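Local coordinates for protein sialidase B (Streptococcus pneumoniae serotype 4, PDB 4XJW) that cleaves terminal sialic acids from oligosaccharides, glycoproteins and glycolipids as an exo-alpha-sialidase that acts as an intramolecular trans-sialidase, at residues Q562-T574 / V588-Y602. The protein carries 1 engineered substitution. Residues are numbered along the deposited sequence; the frame is centred on the assembly and turned at random.
Sequences QLIDGKEAVILST and VGLVNKEDDSIDWKY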
# COMPACT_ATOMS: atom_id res chain seq x y z
N GLN A 562 11.30 19.07 17.70
CA GLN A 562 12.29 20.16 17.74
C GLN A 562 11.71 21.40 17.10
O GLN A 562 10.84 21.32 16.23
CB GLN A 562 13.57 19.75 17.02
CG GLN A 562 14.17 18.42 17.49
CD GLN A 562 14.62 18.46 18.93
OE1 GLN A 562 15.48 19.27 19.30
NE2 GLN A 562 14.05 17.60 19.76
N LEU A 563 12.18 22.57 17.54
CA LEU A 563 11.77 23.83 16.93
C LEU A 563 12.37 23.93 15.54
O LEU A 563 13.47 23.44 15.29
CB LEU A 563 12.25 25.03 17.75
CG LEU A 563 11.80 25.15 19.20
CD1 LEU A 563 12.30 26.46 19.81
CD2 LEU A 563 10.29 25.03 19.33
N ILE A 564 11.63 24.56 14.64
CA ILE A 564 12.13 24.90 13.31
C ILE A 564 11.89 26.40 13.16
O ILE A 564 10.79 26.88 13.41
CB ILE A 564 11.37 24.11 12.20
CG1 ILE A 564 11.61 22.60 12.36
CG2 ILE A 564 11.82 24.57 10.82
CD1 ILE A 564 10.83 21.74 11.34
N ASP A 565 12.94 27.14 12.80
CA ASP A 565 12.89 28.60 12.74
C ASP A 565 12.40 29.19 14.07
O ASP A 565 11.68 30.19 14.09
CB ASP A 565 12.00 29.07 11.58
CG ASP A 565 12.57 28.72 10.23
OD1 ASP A 565 13.79 28.50 10.13
OD2 ASP A 565 11.79 28.68 9.25
N GLY A 566 12.77 28.55 15.17
CA GLY A 566 12.39 29.00 16.49
C GLY A 566 10.93 28.82 16.83
O GLY A 566 10.44 29.40 17.81
N LYS A 567 10.22 28.02 16.03
CA LYS A 567 8.79 27.81 16.25
C LYS A 567 8.45 26.32 16.31
O LYS A 567 9.21 25.48 15.82
CB LYS A 567 7.97 28.49 15.15
CG LYS A 567 8.32 29.96 14.95
CD LYS A 567 7.20 30.72 14.25
CE LYS A 567 6.10 31.10 15.23
NZ LYS A 567 4.97 31.78 14.56
N GLU A 568 7.33 26.00 16.94
CA GLU A 568 6.89 24.61 17.00
C GLU A 568 6.35 24.24 15.63
O GLU A 568 5.79 25.08 14.92
CB GLU A 568 5.84 24.42 18.07
CG GLU A 568 6.37 24.78 19.46
CD GLU A 568 5.34 24.65 20.55
OE1 GLU A 568 4.35 23.91 20.35
OE2 GLU A 568 5.51 25.28 21.62
N ALA A 569 6.52 22.97 15.26
CA ALA A 569 6.28 22.57 13.88
C ALA A 569 5.41 21.33 13.74
O ALA A 569 5.53 20.38 14.52
CB ALA A 569 7.60 22.38 13.17
N VAL A 570 4.56 21.35 12.72
CA VAL A 570 3.74 20.22 12.32
C VAL A 570 4.18 19.82 10.91
O VAL A 570 4.52 20.68 10.10
CB VAL A 570 2.26 20.60 12.35
CG1 VAL A 570 1.39 19.58 11.63
CG2 VAL A 570 1.82 20.78 13.78
N ILE A 571 4.21 18.52 10.63
CA ILE A 571 4.55 18.07 9.28
C ILE A 571 3.41 17.21 8.72
O ILE A 571 2.95 16.28 9.37
CB ILE A 571 5.88 17.31 9.23
CG1 ILE A 571 6.98 18.16 9.87
CG2 ILE A 571 6.23 16.94 7.79
CD1 ILE A 571 8.30 17.43 10.05
N LEU A 572 2.95 17.57 7.52
CA LEU A 572 1.91 16.82 6.83
C LEU A 572 2.52 16.07 5.64
O LEU A 572 3.44 16.56 4.99
CB LEU A 572 0.84 17.78 6.31
CG LEU A 572 0.05 18.66 7.26
CD1 LEU A 572 -1.04 19.39 6.46
CD2 LEU A 572 -0.59 17.87 8.39
N SER A 573 1.99 14.88 5.35
CA SER A 573 2.36 14.12 4.16
C SER A 573 1.10 13.84 3.34
O SER A 573 0.12 13.33 3.88
CB SER A 573 3.01 12.80 4.57
OG SER A 573 3.05 11.88 3.51
N THR A 574 1.15 14.15 2.05
CA THR A 574 -0.03 14.05 1.18
C THR A 574 0.40 14.25 -0.25
O THR A 574 1.39 14.93 -0.51
CB THR A 574 -1.07 15.15 1.55
OG1 THR A 574 -2.16 15.13 0.62
CG2 THR A 574 -0.43 16.52 1.55
N VAL A 588 5.77 21.47 5.85
CA VAL A 588 6.13 21.87 7.20
C VAL A 588 5.39 23.15 7.60
O VAL A 588 5.50 24.16 6.91
CB VAL A 588 7.64 22.10 7.34
CG1 VAL A 588 8.00 22.50 8.76
CG2 VAL A 588 8.43 20.86 6.91
N GLY A 589 4.63 23.09 8.69
CA GLY A 589 3.92 24.25 9.18
C GLY A 589 4.42 24.68 10.55
O GLY A 589 4.70 23.84 11.41
N LEU A 590 4.55 25.99 10.75
CA LEU A 590 4.99 26.53 12.04
C LEU A 590 3.79 27.10 12.79
O LEU A 590 2.95 27.80 12.21
CB LEU A 590 6.04 27.62 11.83
CG LEU A 590 7.21 27.26 10.93
CD1 LEU A 590 8.25 28.36 10.91
CD2 LEU A 590 7.84 25.94 11.35
N VAL A 591 3.72 26.80 14.09
CA VAL A 591 2.57 27.20 14.90
C VAL A 591 2.73 28.62 15.44
O VAL A 591 3.77 28.98 16.01
CB VAL A 591 2.35 26.23 16.09
CG1 VAL A 591 1.16 26.67 16.92
CG2 VAL A 591 2.14 24.81 15.57
N ASN A 592 1.70 29.43 15.22
CA ASN A 592 1.58 30.75 15.83
C ASN A 592 1.00 30.57 17.23
O ASN A 592 -0.18 30.22 17.37
CB ASN A 592 0.67 31.63 14.97
CG ASN A 592 0.65 33.08 15.43
OD1 ASN A 592 1.04 33.39 16.55
ND2 ASN A 592 0.17 33.96 14.56
N LYS A 593 1.81 30.80 18.25
CA LYS A 593 1.39 30.57 19.64
C LYS A 593 0.25 31.49 20.08
O LYS A 593 -0.39 31.24 21.10
CB LYS A 593 2.58 30.72 20.59
CG LYS A 593 3.73 29.76 20.30
CD LYS A 593 3.30 28.30 20.47
CE LYS A 593 3.05 27.96 21.93
NZ LYS A 593 2.75 26.50 22.13
N GLU A 594 -0.01 32.53 19.31
CA GLU A 594 -1.09 33.47 19.57
C GLU A 594 -2.44 32.77 19.60
O GLU A 594 -3.23 32.93 20.54
CB GLU A 594 -1.11 34.52 18.45
CG GLU A 594 -1.66 35.89 18.81
CD GLU A 594 -1.79 36.77 17.58
OE1 GLU A 594 -1.95 36.23 16.47
OE2 GLU A 594 -1.72 38.01 17.72
N ASP A 595 -2.70 31.98 18.56
CA ASP A 595 -4.03 31.46 18.30
C ASP A 595 -4.01 30.02 17.79
O ASP A 595 -5.01 29.53 17.26
CB ASP A 595 -4.72 32.34 17.26
CG ASP A 595 -3.85 32.55 16.02
OD1 ASP A 595 -2.77 31.92 15.93
OD2 ASP A 595 -4.26 33.34 15.14
N ASP A 596 -2.86 29.37 17.93
CA ASP A 596 -2.68 27.99 17.47
C ASP A 596 -2.86 27.84 15.96
O ASP A 596 -3.06 26.73 15.47
CB ASP A 596 -3.61 27.03 18.22
CG ASP A 596 -3.27 26.92 19.70
OD1 ASP A 596 -2.08 26.79 20.02
OD2 ASP A 596 -4.20 26.96 20.52
N SER A 597 -2.81 28.94 15.23
CA SER A 597 -2.86 28.85 13.77
C SER A 597 -1.50 28.36 13.25
O SER A 597 -0.49 28.44 13.96
CB SER A 597 -3.25 30.18 13.13
OG SER A 597 -2.22 31.14 13.26
N ILE A 598 -1.50 27.85 12.02
CA ILE A 598 -0.30 27.27 11.43
C ILE A 598 0.04 27.91 10.09
O ILE A 598 -0.81 27.99 9.19
CB ILE A 598 -0.48 25.75 11.20
CG1 ILE A 598 -0.79 25.04 12.52
CG2 ILE A 598 0.75 25.15 10.53
CD1 ILE A 598 -1.00 23.53 12.38
N ASP A 599 1.27 28.39 9.96
CA ASP A 599 1.78 28.92 8.70
C ASP A 599 2.52 27.83 7.95
O ASP A 599 3.62 27.43 8.34
CB ASP A 599 2.71 30.12 8.94
CG ASP A 599 3.51 30.50 7.71
OD1 ASP A 599 2.96 30.43 6.58
OD2 ASP A 599 4.69 30.88 7.87
N TRP A 600 1.93 27.35 6.85
CA TRP A 600 2.56 26.31 6.04
C TRP A 600 3.69 26.91 5.19
O TRP A 600 3.47 27.44 4.10
CB TRP A 600 1.52 25.58 5.19
CG TRP A 600 0.42 25.06 6.06
CD1 TRP A 600 -0.82 25.60 6.23
CD2 TRP A 600 0.47 23.91 6.92
NE1 TRP A 600 -1.55 24.85 7.12
CE2 TRP A 600 -0.78 23.81 7.56
CE3 TRP A 600 1.45 22.95 7.20
CZ2 TRP A 600 -1.07 22.79 8.46
CZ3 TRP A 600 1.16 21.95 8.10
CH2 TRP A 600 -0.08 21.87 8.72
N LYS A 601 4.90 26.81 5.73
CA LYS A 601 6.03 27.58 5.24
C LYS A 601 6.92 26.86 4.22
O LYS A 601 7.46 27.49 3.30
CB LYS A 601 6.86 28.02 6.45
CG LYS A 601 8.03 28.93 6.13
CD LYS A 601 8.68 29.39 7.44
CE LYS A 601 9.81 30.38 7.23
NZ LYS A 601 10.32 30.87 8.54
N TYR A 602 7.09 25.55 4.39
CA TYR A 602 7.97 24.78 3.51
C TYR A 602 7.22 23.63 2.83
O TYR A 602 6.42 22.96 3.47
CB TYR A 602 9.15 24.21 4.32
CG TYR A 602 9.99 25.25 5.03
CD1 TYR A 602 10.93 26.00 4.34
CD2 TYR A 602 9.86 25.45 6.41
CE1 TYR A 602 11.71 26.93 4.99
CE2 TYR A 602 10.64 26.37 7.06
CZ TYR A 602 11.56 27.12 6.35
OH TYR A 602 12.34 28.05 6.98
O HOH W 1 5.50 28.07 17.85
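V570 and G589 form the hydrogen-bonded pair that joins strands 569-574 and 588-592: V570 N reaches G589 O and G589 N returns to V570 O, each bond 2.8 Å long. A third rung, V591 N to E568 O, extends the antiparallel ladder toward the type I' turn 564-567, where a water also links E568 N to V591 O.

Apolar contacts line both faces. On one, the CD2 branch of L590 lies 4.0 Å from A569 CB and also packs against I564 CB, while I564 CD1 touches V588 CG1. On the other, L572 rests its CD1 branch over the W600 indole, 3.5 Å from CH2, a CH-pi contact set 30° off the normal of the six-membered ring. V570 meets that ring differently: CG1, anti to the backbone N (chi1 166°), comes to its edge, and CG2 faces I598 CD1.

Polar side chains add two further links. D565, in the type I' turn, forms a salt bridge through OD2 with K601 NZ at 2.7 Å, the lysine arriving from above the carboxylate plane along a fully extended chain. Y602 OH lies a very short 2.4 Å from D565 OD2, a length to be treated with caution, with OD2 in the plane of the phenol at its edge. K601 and Y602 both face V588 in a classic beta bulge, which brings these consecutive side chains to the same carboxylate. Farther along, K593 curls back to bring NZ 3.1 Å from E568 OE2, whose partner oxygen OE1 pairs with K559.

The segments build the outer three strands of a four-stranded antiparallel sheet, a blade of the sialidase beta-propeller.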